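Local coordinates for protein HIT family hydrolase (Legionella pneumophila subsp. pneumophila, PDB 6D6J) that probably acts as a nucleotide hydrolase of the histidine triad (HIT) superfamily, and binds a zinc ion, at residues A55-V60 / E66-I71; K15-E20 / N31-R36; I73-L78 / I106-L111. All coordinates share one frame; numbering follows the deposited sequence. Where two conformers were deposited one is given.

Contact 1: residues A55-V60 / E66-I71; sequences ATINDV and ELLANI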
ATOM      1  N   ALA B  55     -14.790  -3.461  -4.260  1.00  6.47           N
ATOM      2  CA  ALA B  55     -14.505  -4.776  -3.689  1.00  6.98           C
ATOM      3  C   ALA B  55     -13.012  -5.030  -3.510  1.00  6.31           C
ATOM      4  O   ALA B  55     -12.582  -5.497  -2.449  1.00  6.89           O
ATOM      5  CB  ALA B  55     -15.113  -5.892  -4.539  1.00  7.55           C
ATOM      6  N   THR B  56     -12.217  -4.803  -4.562  1.00  6.16           N
ATOM      7  CA  THR B  56     -10.780  -5.075  -4.534  1.00  6.31           C
ATOM      8  C   THR B  56     -10.035  -3.978  -5.282  1.00  5.99           C
ATOM      9  O   THR B  56     -10.624  -3.199  -6.037  1.00  6.45           O
ATOM     10  CB  THR B  56     -10.400  -6.418  -5.191  1.00  6.89           C
ATOM     11  OG1 THR B  56     -10.460  -6.284  -6.615  1.00  7.57           O
ATOM     12  CG2 THR B  56     -11.287  -7.570  -4.722  1.00  8.07           C
ATOM     13  N   ILE B  57      -8.708  -3.958  -5.114  1.00  5.52           N
ATOM     14  CA  ILE B  57      -7.884  -3.023  -5.877  1.00  5.83           C
ATOM     15  C   ILE B  57      -8.088  -3.213  -7.373  1.00  5.67           C
ATOM     16  O   ILE B  57      -7.976  -2.253  -8.141  1.00  6.29           O
ATOM     17  CB  ILE B  57      -6.398  -3.196  -5.484  1.00  6.08           C
ATOM     18  CG1 ILE B  57      -6.167  -2.799  -4.012  1.00  6.95           C
ATOM     19  CG2 ILE B  57      -5.465  -2.431  -6.431  1.00  7.14           C
ATOM     20  CD1 ILE B  57      -6.379  -1.316  -3.699  1.00  8.85           C
ATOM     21  N   ASN B  58      -8.376  -4.445  -7.819  1.00  6.06           N
ATOM     22  CA  ASN B  58      -8.575  -4.673  -9.250  1.00  6.44           C
ATOM     23  C   ASN B  58      -9.771  -3.911  -9.797  1.00  6.64           C
ATOM     24  O   ASN B  58      -9.861  -3.717 -11.013  1.00  7.94           O
ATOM     25  CB  ASN B  58      -8.788  -6.158  -9.550  1.00  6.83           C
ATOM     26  CG  ASN B  58      -7.604  -7.006  -9.176  1.00  6.47           C
ATOM     27  OD1 ASN B  58      -6.459  -6.570  -9.253  1.00  7.05           O
ATOM     28  ND2 ASN B  58      -7.871  -8.226  -8.747  1.00  7.43           N
ATOM     29  N   ASP B  59     -10.686  -3.490  -8.930  1.00  6.30           N
ATOM     30  CA  ASP B  59     -11.898  -2.792  -9.326  1.00  7.91           C
ATOM     31  C   ASP B  59     -11.748  -1.284  -9.269  1.00  8.66           C
ATOM     32  O   ASP B  59     -12.729  -0.577  -9.517  1.00 11.00           O
ATOM     33  CB  ASP B  59     -13.058  -3.271  -8.463  1.00  9.23           C
ATOM     34  CG  ASP B  59     -13.170  -4.774  -8.482  1.00 11.20           C
ATOM     35  OD1 ASP B  59     -13.005  -5.426  -7.415  1.00 12.57           O
ATOM     36  OD2 ASP B  59     -13.315  -5.315  -9.595  1.00 12.42           O
ATOM     37  N   VAL B  60     -10.547  -0.777  -8.979  1.00  8.19           N
ATOM     38  CA  VAL B  60     -10.282   0.659  -8.992  1.00  8.94           C
ATOM     39  C   VAL B  60      -9.838   1.029 -10.396  1.00 11.19           C
ATOM     40  O   VAL B  60      -8.737   0.665 -10.825  1.00 11.61           O
ATOM     41  CB  VAL B  60      -9.192   1.046  -7.992  1.00  7.92           C
ATOM     42  CG1 VAL B  60      -8.906   2.543  -8.068  1.00  8.71           C
ATOM     43  CG2 VAL B  60      -9.584   0.634  -6.579  1.00  8.10           C
ATOM     44  N   GLU B  66      -7.967   8.622  -7.798  1.00  7.27           N
ATOM     45  CA  GLU B  66      -7.686   9.715  -6.872  1.00  8.04           C
ATOM     46  C   GLU B  66      -8.158   9.380  -5.458  1.00  7.12           C
ATOM     47  O   GLU B  66      -7.445   9.634  -4.482  1.00  6.92           O
ATOM     48  CB  GLU B  66      -8.338  11.002  -7.379  1.00 11.16           C
ATOM     49  CG  GLU B  66      -8.118  12.184  -6.424  1.00 14.86           C
ATOM     50  CD  GLU B  66      -8.642  13.490  -6.977  1.00 18.43           C
ATOM     51  OE1 GLU B  66      -7.831  14.414  -7.221  1.00 19.22           O
ATOM     52  OE2 GLU B  66      -9.867  13.592  -7.178  1.00 20.21           O
ATOM     53  N   LEU B  67      -9.352   8.797  -5.332  1.00  6.93           N
ATOM     54  CA  LEU B  67      -9.819   8.314  -4.036  1.00  6.53           C
ATOM     55  C   LEU B  67      -8.822   7.338  -3.413  1.00  6.37           C
ATOM     56  O   LEU B  67      -8.503   7.427  -2.218  1.00  6.36           O
ATOM     57  CB  LEU B  67     -11.199   7.674  -4.214  1.00  7.66           C
ATOM     58  CG  LEU B  67     -11.792   6.963  -3.007  1.00  8.12           C
ATOM     59  CD1 LEU B  67     -12.064   7.925  -1.847  1.00  9.08           C
ATOM     60  CD2 LEU B  67     -13.078   6.252  -3.437  1.00  9.33           C
ATOM     61  N   LEU B  68      -8.303   6.408  -4.216  1.00  6.06           N
ATOM     62  CA  LEU B  68      -7.339   5.442  -3.698  1.00  6.43           C
ATOM     63  C   LEU B  68      -6.060   6.138  -3.227  1.00  5.90           C
ATOM     64  O   LEU B  68      -5.530   5.828  -2.148  1.00  5.89           O
ATOM     65  CB  LEU B  68      -7.036   4.383  -4.762  1.00  7.06           C
ATOM     66  CG  LEU B  68      -6.238   3.179  -4.235  1.00  8.39           C
ATOM     67  CD1 LEU B  68      -7.057   2.363  -3.235  1.00  9.15           C
ATOM     68  CD2 LEU B  68      -5.763   2.297  -5.381  1.00  8.35           C
ATOM     69  N   ALA B  69      -5.561   7.098  -4.009  1.00  6.13           N
ATOM     70  CA  ALA B  69      -4.391   7.857  -3.577  1.00  6.32           C
ATOM     71  C   ALA B  69      -4.684   8.628  -2.302  1.00  5.82           C
ATOM     72  O   ALA B  69      -3.822   8.746  -1.424  1.00  6.48           O
ATOM     73  CB  ALA B  69      -3.964   8.814  -4.683  1.00  6.54           C
ATOM     74  N   ASN B  70      -5.907   9.138  -2.165  1.00  5.59           N
ATOM     75  CA  ASN B  70      -6.255   9.915  -0.981  1.00  6.23           C
ATOM     76  C   ASN B  70      -6.376   9.037   0.255  1.00  5.78           C
ATOM     77  O   ASN B  70      -6.119   9.506   1.372  1.00  5.92           O
ATOM     78  CB  ASN B  70      -7.517  10.733  -1.239  1.00  7.57           C
ATOM     79  CG  ASN B  70      -7.237  11.934  -2.112  1.00  9.33           C
ATOM     80  OD1 ASN B  70      -6.084  12.355  -2.245  1.00 11.41           O
ATOM     81  ND2 ASN B  70      -8.265  12.464  -2.728  1.00 11.34           N
ATOM     82  N   ILE B  71      -6.727   7.763   0.079  1.00  5.76           N
ATOM     83  CA  ILE B  71      -6.664   6.811   1.185  1.00  5.84           C
ATOM     84  C   ILE B  71      -5.230   6.667   1.677  1.00  5.40           C
ATOM     85  O   ILE B  71      -4.966   6.653   2.887  1.00  5.66           O
ATOM     86  CB  ILE B  71      -7.285   5.476   0.741  1.00  6.48           C
ATOM     87  CG1 ILE B  71      -8.807   5.625   0.663  1.00  7.85           C
ATOM     88  CG2 ILE B  71      -6.866   4.326   1.651  1.00  6.81           C
ATOM     89  CD1 ILE B  71      -9.480   4.509  -0.102  1.00  9.01           C
TER
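Ile-57 and Val-60, in the loop that leads into helix 62-81, both rest on one residue of that helix, Leu-68. Ahead of them, bonds between Thr-56 and Asp-59 close the turn: Thr-56 OG1 donates to Asp-59 OD1 at 2.8 Å, meeting the carboxylate from above its plane, while Asp-59 N bonds back to Thr-56 O. A hydroxyl and a carboxylate three residues apart suit this tight 3-10 turn, since each finds its partner within it. Ile-57 follows, its CG1 branch beside the backbone N (chi1 -65°). The folded end of that branch carries CD1 to the leucine fork, 3.8 Å from Leu-68 CD1. The two side chains cross at about a right angle. In the HIT fold this loop joins strand 44-50 to the long helix 62-81, and the contact packs the loop onto the first turns of the helix; Phe-93 of strand 89-95 also touches both Ile-57 and Leu-68. Asn-58 faces the second subunit instead, where its amide bonds to Tyr-89 OH and Ser-85 O of that chain. At the end of the turn Val-60 points its CB at the helix, with CG1 anti to the backbone N (chi1 178°) and 4.1 Å from Leu-68 CD2. A branched, purely apolar side chain fits this buried spot, while the carbonyl oxygen of Val-60 accepts a hydrogen bond from Lys-76 NZ of the second subunit.

Contact 2: residues K15-E20 / N31-R36; sequences KIAQGE and NILAFR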
ATOM      1  N   LYS B  15     -21.237  -1.773   6.624  1.00  7.51           N
ATOM      2  CA  LYS B  15     -21.979  -1.679   7.877  1.00  8.24           C
ATOM      3  C   LYS B  15     -21.269  -0.790   8.887  1.00  8.15           C
ATOM      4  O   LYS B  15     -21.919   0.017   9.574  1.00  9.06           O
ATOM      5  CB  LYS B  15     -22.238  -3.066   8.452  1.00 10.30           C
ATOM      6  CG  LYS B  15     -23.255  -3.870   7.648  1.00 13.41           C
ATOM      7  CD  LYS B  15     -23.427  -5.260   8.244  1.00 17.18           C
ATOM      8  CE  LYS B  15     -24.309  -6.156   7.385  1.00 20.85           C
ATOM      9  NZ  LYS B  15     -24.307  -7.564   7.882  1.00 23.28           N
ATOM     10  N   ILE B  16     -19.941  -0.915   8.995  1.00  8.33           N
ATOM     11  CA  ILE B  16     -19.182  -0.034   9.876  1.00  8.44           C
ATOM     12  C   ILE B  16     -19.317   1.410   9.417  1.00  8.63           C
ATOM     13  O   ILE B  16     -19.548   2.315  10.226  1.00  9.91           O
ATOM     14  CB  ILE B  16     -17.713  -0.486   9.949  1.00  8.71           C
ATOM     15  CG1 ILE B  16     -17.625  -1.818  10.718  1.00  9.02           C
ATOM     16  CG2 ILE B  16     -16.839   0.587  10.609  1.00  9.54           C
ATOM     17  CD1 ILE B  16     -16.239  -2.469  10.737  1.00  9.67           C
ATOM     18  N   ALA B  17     -19.180   1.649   8.104  1.00  8.84           N
ATOM     19  CA  ALA B  17     -19.269   3.006   7.581  1.00 10.57           C
ATOM     20  C   ALA B  17     -20.662   3.587   7.745  1.00 12.21           C
ATOM     21  O   ALA B  17     -20.818   4.809   7.717  1.00 15.38           O
ATOM     22  CB  ALA B  17     -18.872   3.028   6.101  1.00 11.34           C
ATOM     23  N   GLN B  18     -21.673   2.738   7.911  1.00 11.40           N
ATOM     24  CA  GLN B  18     -23.055   3.160   8.082  1.00 12.99           C
ATOM     25  C   GLN B  18     -23.485   3.185   9.546  1.00 13.50           C
ATOM     26  O   GLN B  18     -24.669   3.386   9.834  1.00 14.87           O
ATOM     27  CB  GLN B  18     -23.972   2.274   7.231  1.00 15.01           C
ATOM     28  CG  GLN B  18     -23.721   2.469   5.732  1.00 16.69           C
ATOM     29  CD  GLN B  18     -24.276   1.359   4.849  1.00 18.14           C
ATOM     30  OE1 GLN B  18     -25.193   0.643   5.233  1.00 20.09           O
ATOM     31  NE2 GLN B  18     -23.713   1.221   3.653  1.00 17.70           N
ATOM     32  N   GLY B  19     -22.547   2.999  10.476  1.00 12.90           N
ATOM     33  CA  GLY B  19     -22.872   3.102  11.889  1.00 13.90           C
ATOM     34  C   GLY B  19     -23.612   1.918  12.470  1.00 13.96           C
ATOM     35  O   GLY B  19     -24.128   2.011  13.584  1.00 15.78           O
ATOM     36  N   GLU B  20     -23.660   0.790  11.767  1.00 12.48           N
ATOM     37  CA  GLU B  20     -24.481  -0.339  12.182  1.00 13.05           C
ATOM     38  C   GLU B  20     -23.726  -1.374  13.008  1.00 13.67           C
ATOM     39  O   GLU B  20     -24.361  -2.240  13.616  1.00 16.14           O
ATOM     40  CB  GLU B  20     -25.071  -1.008  10.940  1.00 12.82           C
ATOM     41  CG  GLU B  20     -25.987  -0.068  10.158  1.00 13.55           C
ATOM     42  CD  GLU B  20     -26.450  -0.654   8.846  1.00 14.60           C
ATOM     43  OE1 GLU B  20     -26.114  -1.821   8.564  1.00 16.95           O
ATOM     44  OE2 GLU B  20     -27.152   0.056   8.103  1.00 13.78           O
ATOM     45  N   ASN B  31     -15.423  11.297   2.385  1.00  7.82           N
ATOM     46  CA  ASN B  31     -15.160  10.181   1.482  1.00  7.75           C
ATOM     47  C   ASN B  31     -14.480   8.985   2.112  1.00  6.71           C
ATOM     48  O   ASN B  31     -14.515   7.901   1.522  1.00  7.17           O
ATOM     49  CB  ASN B  31     -14.274  10.657   0.332  1.00 10.00           C
ATOM     50  CG  ASN B  31     -14.891  11.792  -0.396  1.00 12.94           C
ATOM     51  OD1 ASN B  31     -15.955  11.637  -0.972  1.00 13.99           O
ATOM     52  ND2 ASN B  31     -14.259  12.958  -0.336  1.00 14.34           N
ATOM     53  N   ILE B  32     -13.832   9.154   3.255  1.00  6.17           N
ATOM     54  CA  ILE B  32     -12.888   8.191   3.804  1.00  6.31           C
ATOM     55  C   ILE B  32     -13.192   8.010   5.282  1.00  6.41           C
ATOM     56  O   ILE B  32     -13.564   8.968   5.973  1.00  7.14           O
ATOM     57  CB  ILE B  32     -11.433   8.679   3.572  1.00  6.32           C
ATOM     58  CG1 ILE B  32     -11.097   8.604   2.074  1.00  7.50           C
ATOM     59  CG2 ILE B  32     -10.418   7.907   4.439  1.00  6.79           C
ATOM     60  CD1 ILE B  32      -9.855   9.334   1.656  1.00  8.36           C
ATOM     61  N   LEU B  33     -13.040   6.779   5.769  1.00  6.19           N
ATOM     62  CA  LEU B  33     -13.185   6.465   7.182  1.00  6.61           C
ATOM     63  C   LEU B  33     -11.988   5.634   7.620  1.00  5.87           C
ATOM     64  O   LEU B  33     -11.503   4.789   6.858  1.00  6.56           O
ATOM     65  CB  LEU B  33     -14.464   5.629   7.387  1.00  8.37           C
ATOM     66  CG  LEU B  33     -14.898   5.330   8.817  1.00 10.01           C
ATOM     67  CD1 LEU B  33     -15.445   6.603   9.469  1.00 10.52           C
ATOM     68  CD2 LEU B  33     -15.928   4.231   8.842  1.00 11.25           C
ATOM     69  N   ALA B  34     -11.510   5.856   8.841  1.00  4.91           N
ATOM     70  CA  ALA B  34     -10.439   5.034   9.391  1.00  5.20           C
ATOM     71  C   ALA B  34     -10.840   4.549  10.771  1.00  5.23           C
ATOM     72  O   ALA B  34     -11.432   5.300  11.553  1.00  6.07           O
ATOM     73  CB  ALA B  34      -9.106   5.773   9.472  1.00  5.97           C
ATOM     74  N   PHE B  35     -10.516   3.296  11.067  1.00  5.20           N
ATOM     75  CA  PHE B  35     -10.939   2.678  12.318  1.00  5.45           C
ATOM     76  C   PHE B  35      -9.954   1.581  12.693  1.00  5.04           C
ATOM     77  O   PHE B  35      -9.158   1.119  11.868  1.00  5.51           O
ATOM     78  CB  PHE B  35     -12.391   2.153  12.228  1.00  6.56           C
ATOM     79  CG  PHE B  35     -12.635   1.213  11.080  1.00  6.64           C
ATOM     80  CD1 PHE B  35     -12.959   1.703   9.823  1.00  8.76           C
ATOM     81  CD2 PHE B  35     -12.565  -0.162  11.265  1.00  7.51           C
ATOM     82  CE1 PHE B  35     -13.188   0.831   8.767  1.00  9.40           C
ATOM     83  CE2 PHE B  35     -12.787  -1.031  10.206  1.00  8.37           C
ATOM     84  CZ  PHE B  35     -13.099  -0.532   8.964  1.00  8.76           C
ATOM     85  N   ARG B  36     -10.010   1.148  13.951  1.00  5.43           N
ATOM     86  CA  ARG B  36      -9.108   0.086  14.387  1.00  5.41           C
ATOM     87  C   ARG B  36      -9.501  -1.274  13.815  1.00  5.39           C
ATOM     88  O   ARG B  36     -10.679  -1.640  13.788  1.00  6.40           O
ATOM     89  CB  ARG B  36      -9.131  -0.037  15.906  1.00  6.12           C
ATOM     90  CG  ARG B  36      -8.514   1.135  16.654  1.00  5.87           C
ATOM     91  CD  ARG B  36      -8.458   0.821  18.129  1.00  6.31           C
ATOM     92  NE  ARG B  36      -7.743   1.821  18.902  1.00  6.72           N
ATOM     93  CZ  ARG B  36      -7.391   1.620  20.167  1.00  5.72           C
ATOM     94  NH1 ARG B  36      -7.727   0.483  20.766  1.00  6.42           N
ATOM     95  NH2 ARG B  36      -6.721   2.546  20.829  1.00  6.33           N
TER
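Next to the zinc site, where Cys-11, Cys-14, His-53 and His-105 hold the metal, the short helix 12-17 lies against one face of the HIT sheet, and Ile-16 and Ala-17 make its contact with Leu-33 and Phe-35 of strand 32-36. Ile-16 covers the phenyl ring with both of its branches. Methyl CG2 sits over the middle of one face, 4.0 Å from the centroid of the Phe-35 ring and only 7° off the ring normal, a well-centred CH-pi contact. The CG1 branch reaches the rim beside it, CD1 lying 3.8 Å from Phe-35 CE2. With CG between the backbone N and the carbonyl carbon (chi1 55°), Phe-35 presents this face to the isoleucine. A beta-branched residue suits the place because one side chain supplies two arms for one flat surface. Leu-33 lies two residues earlier on the same face of the strand: its CD2 reaches Ala-17 CA at 3.8 Å and also lies 4.2 Å from Ile-16 CG2. The small Ala-17 lets the leucine come right up to the helix backbone. Just beyond, a Schellman motif ends the helix, with Glu-20 N bonded to Lys-15 O and Gly-19 N to Ile-16 O; Gly-19 has a positive phi, which glycine adopts with little strain. Strand 32-36 itself runs between strands 25-28 and 44-50; Phe-13 meets the Phe-35 ring edge-to-face, while Ile-32 and Ala-34 pack against helix 62-81 on the opposite side of the sheet.

Contact 3: residues I73-L78 / I106-L111; sequences IRAKKL and IHLHLL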
ATOM      1  N   ILE B  73      -2.754   8.914   1.241  1.00  5.87           N
ATOM      2  CA  ILE B  73      -2.369  10.171   1.870  1.00  6.64           C
ATOM      3  C   ILE B  73      -2.962  10.274   3.269  1.00  6.09           C
ATOM      4  O   ILE B  73      -2.278  10.675   4.216  1.00  6.48           O
ATOM      5  CB  ILE B  73      -2.767  11.353   0.973  1.00  6.67           C
ATOM      6  CG1 ILE B  73      -1.940  11.342  -0.321  1.00  7.22           C
ATOM      7  CG2 ILE B  73      -2.572  12.686   1.710  1.00  8.33           C
ATOM      8  CD1 ILE B  73      -2.537  12.187  -1.436  1.00  7.70           C
ATOM      9  N   ARG B  74      -4.234   9.900   3.434  1.00  5.99           N
ATOM     10  CA  ARG B  74      -4.820   9.939   4.766  1.00  5.98           C
ATOM     11  C   ARG B  74      -4.095   8.987   5.710  1.00  5.33           C
ATOM     12  O   ARG B  74      -3.866   9.328   6.879  1.00  6.13           O
ATOM     13  CB  ARG B  74      -6.316   9.645   4.714  1.00  6.45           C
ATOM     14  CG  ARG B  74      -6.988   9.605   6.108  1.00  6.80           C
ATOM     15  CD  ARG B  74      -6.673  10.858   6.942  1.00  7.66           C
ATOM     16  NE  ARG B  74      -6.987  12.090   6.218  1.00  7.44           N
ATOM     17  CZ  ARG B  74      -6.743  13.316   6.667  1.00  7.59           C
ATOM     18  NH1 ARG B  74      -6.123  13.489   7.833  1.00  8.00           N
ATOM     19  NH2 ARG B  74      -7.078  14.368   5.925  1.00  8.89           N
ATOM     20  N   ALA B  75      -3.696   7.804   5.222  1.00  5.48           N
ATOM     21  CA  ALA B  75      -2.955   6.891   6.093  1.00  6.11           C
ATOM     22  C   ALA B  75      -1.659   7.508   6.613  1.00  5.52           C
ATOM     23  O   ALA B  75      -1.317   7.331   7.789  1.00  6.20           O
ATOM     24  CB  ALA B  75      -2.660   5.581   5.382  1.00  6.50           C
ATOM     25  N   LYS B  76      -0.929   8.253   5.770  1.00  5.84           N
ATOM     26  CA  LYS B  76       0.314   8.865   6.241  1.00  6.19           C
ATOM     27  C   LYS B  76       0.054  10.003   7.220  1.00  6.13           C
ATOM     28  O   LYS B  76       0.847  10.220   8.142  1.00  7.22           O
ATOM     29  CB  LYS B  76       1.274   9.246   5.098  1.00  8.18           C
ATOM     30  CG  LYS B  76       0.934  10.391   4.157  1.00  9.27           C
ATOM     31  CD  LYS B  76       1.240  11.819   4.717  1.00  8.33           C
ATOM     32  CE  LYS B  76       2.673  12.091   5.194  1.00  7.24           C
ATOM     33  NZ  LYS B  76       2.941  13.577   5.210  1.00  6.12           N
ATOM     34  N   LYS B  77      -1.054  10.733   7.051  1.00  5.61           N
ATOM     35  CA  LYS B  77      -1.395  11.767   8.031  1.00  5.99           C
ATOM     36  C   LYS B  77      -1.795  11.121   9.349  1.00  5.96           C
ATOM     37  O   LYS B  77      -1.377  11.567  10.426  1.00  7.32           O
ATOM     38  CB  LYS B  77      -2.519  12.649   7.484  1.00  6.36           C
ATOM     39  CG  LYS B  77      -2.119  13.471   6.269  1.00  6.52           C
ATOM     40  CD  LYS B  77      -3.278  14.318   5.740  1.00  6.92           C
ATOM     41  CE  LYS B  77      -2.810  15.217   4.612  1.00  7.63           C
ATOM     42  NZ  LYS B  77      -3.929  16.029   4.084  1.00  9.79           N
ATOM     43  N   LEU B  78      -2.580  10.047   9.268  1.00  6.07           N
ATOM     44  CA  LEU B  78      -3.040   9.341  10.450  1.00  7.02           C
ATOM     45  C   LEU B  78      -1.881   8.710  11.208  1.00  7.08           C
ATOM     46  O   LEU B  78      -1.875   8.694  12.443  1.00  7.82           O
ATOM     47  CB  LEU B  78      -4.037   8.285   9.988  1.00  8.04           C
ATOM     48  CG  LEU B  78      -4.690   7.443  11.067  1.00  8.84           C
ATOM     49  CD1 LEU B  78      -5.509   8.323  12.040  1.00  9.20           C
ATOM     50  CD2 LEU B  78      -5.578   6.417  10.408  1.00  9.84           C
ATOM     51  N   ILE B 106     -12.323  -2.479  -0.207  1.00  5.31           N
ATOM     52  CA  ILE B 106     -10.904  -2.147  -0.132  0.59  5.49           C
ATOM     53  C   ILE B 106     -10.567  -1.479   1.196  1.00  5.29           C
ATOM     54  O   ILE B 106     -11.349  -0.701   1.765  1.00  5.74           O
ATOM     55  CB  ILE B 106     -10.395  -1.346  -1.345  0.59  6.50           C
ATOM     56  CG1 ILE B 106     -11.135  -0.025  -1.507  0.59  6.16           C
ATOM     57  CG2 ILE B 106     -10.505  -2.158  -2.609  0.59  8.23           C
ATOM     58  CD1 ILE B 106     -10.524   0.852  -2.589  0.59  7.17           C
ATOM     59  N   HIS B 107      -9.373  -1.794   1.693  1.00  5.30           N
ATOM     60  CA  HIS B 107      -8.905  -1.258   2.961  1.00  5.34           C
ATOM     61  C   HIS B 107      -7.390  -1.228   2.943  1.00  5.27           C
ATOM     62  O   HIS B 107      -6.738  -2.193   2.545  1.00  6.38           O
ATOM     63  CB  HIS B 107      -9.418  -2.071   4.162  1.00  5.68           C
ATOM     64  CG  HIS B 107      -9.244  -3.555   4.027  1.00  6.69           C
ATOM     65  ND1 HIS B 107     -10.037  -4.321   3.198  1.00  7.37           N
ATOM     66  CD2 HIS B 107      -8.431  -4.422   4.676  1.00  8.40           C
ATOM     67  CE1 HIS B 107      -9.697  -5.593   3.315  1.00  7.95           C
ATOM     68  NE2 HIS B 107      -8.718  -5.682   4.199  1.00  9.11           N
ATOM     69  N   LEU B 108      -6.836  -0.115   3.382  1.00  4.81           N
ATOM     70  CA  LEU B 108      -5.397   0.010   3.571  1.00  4.22           C
ATOM     71  C   LEU B 108      -5.077  -0.273   5.037  1.00  4.10           C
ATOM     72  O   LEU B 108      -5.640   0.369   5.937  1.00  5.17           O
ATOM     73  CB  LEU B 108      -4.952   1.423   3.197  1.00  4.54           C
ATOM     74  CG  LEU B 108      -3.458   1.734   3.305  1.00  4.82           C
ATOM     75  CD1 LEU B 108      -2.657   0.735   2.484  1.00  5.86           C
ATOM     76  CD2 LEU B 108      -3.216   3.140   2.771  1.00  6.40           C
ATOM     77  N   HIS B 109      -4.174  -1.228   5.278  1.00  4.01           N
ATOM     78  CA  HIS B 109      -3.715  -1.511   6.633  1.00  4.01           C
ATOM     79  C   HIS B 109      -2.574  -0.578   6.995  1.00  3.87           C
ATOM     80  O   HIS B 109      -1.642  -0.389   6.204  1.00  4.97           O
ATOM     81  CB  HIS B 109      -3.144  -2.923   6.730  1.00  4.88           C
ATOM     82  CG  HIS B 109      -4.122  -4.012   6.469  1.00  4.95           C
ATOM     83  ND1 HIS B 109      -4.848  -4.617   7.476  1.00  5.73           N
ATOM     84  CD2 HIS B 109      -4.453  -4.645   5.320  1.00  6.31           C
ATOM     85  CE1 HIS B 109      -5.620  -5.549   6.945  1.00  6.19           C
ATOM     86  NE2 HIS B 109      -5.379  -5.602   5.644  1.00  6.26           N
ATOM     87  N   LEU B 110      -2.631  -0.023   8.205  1.00  4.22           N
ATOM     88  CA  LEU B 110      -1.560   0.791   8.768  1.00  4.26           C
ATOM     89  C   LEU B 110      -1.111   0.099  10.049  1.00  4.64           C
ATOM     90  O   LEU B 110      -1.888   0.003  11.008  1.00  4.76           O
ATOM     91  CB  LEU B 110      -2.073   2.204   9.044  1.00  4.86           C
ATOM     92  CG  LEU B 110      -1.264   3.108   9.981  1.00  5.23           C
ATOM     93  CD1 LEU B 110       0.183   3.255   9.567  1.00  6.36           C
ATOM     94  CD2 LEU B 110      -1.942   4.465  10.068  1.00  6.42           C
ATOM     95  N   LEU B 111       0.119  -0.410  10.056  1.00  4.50           N
ATOM     96  CA  LEU B 111       0.640  -1.205  11.171  1.00  4.36           C
ATOM     97  C   LEU B 111       1.876  -0.531  11.744  1.00  4.24           C
ATOM     98  O   LEU B 111       2.806  -0.197  10.999  1.00  4.61           O
ATOM     99  CB  LEU B 111       1.054  -2.603  10.693  1.00  5.58           C
ATOM    100  CG  LEU B 111      -0.036  -3.436  10.020  1.00  7.02           C
ATOM    101  CD1 LEU B 111       0.153  -3.476   8.511  1.00  8.23           C
ATOM    102  CD2 LEU B 111      -0.075  -4.854  10.604  1.00  9.54           C
TER
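Helix 73-78 runs nearly parallel to strand 108-111, their axes 9.6 Å apart at closest approach and 19° from alignment, with Ala-75 opposite Leu-110. This is the helix-on-sheet layer of the HIT fold, and segment 106-111 holds four of the five residues of the predicted histidine triad motif. Within the strand Leu-108 and Leu-110 turn toward the helix, whereas His-109 points away from it; His-107, the predicted nucleotidyl-histidine residue, also stays clear of the helix. Apolar residues thus fill the buried layer while imidazoles serve the other side, where His-107 ND1 bonds to His-105 O and His-109 ND1 to His-45 NE2. Alanine suits the helix face because its lone methyl allows a close approach: Ala-75 CB lies 3.6 Å from Leu-108 CD2. One turn on, the longer Leu-78, with CG anti to the backbone N (chi1 -178°), reaches across to Leu-110. On the side of the helix away from the strand, Lys-76 NZ bonds to Asn-58 O of the second subunit. The methyl CD2 of Leu-110 is shared between two neighbours, packing 3.7 Å from Ala-75 O and 4.1 Å from Leu-78 CD2.

How the contacts relate
Contact 2 comes first along the chain, then contact 1, then contact 3, each closing before the next opens. Their centres lie about 12 Å (contacts 1 and 3), about 14 Å (2 and 3) and about 16 Å (1 and 2) apart. Contacts 1 and 3 share helix 62-81 and both touch the second subunit; contacts 2 and 3 reach the same antiparallel sheet from opposite faces. They also meet directly: Ile-71 packs on Leu-108, Ile-32 on Leu-67, and Ala-34 on Leu-78. Helix 12-17, beside the zinc site, thus covers part of one face of the sheet, and helix 62-81, which also meets the second subunit, packs on the other.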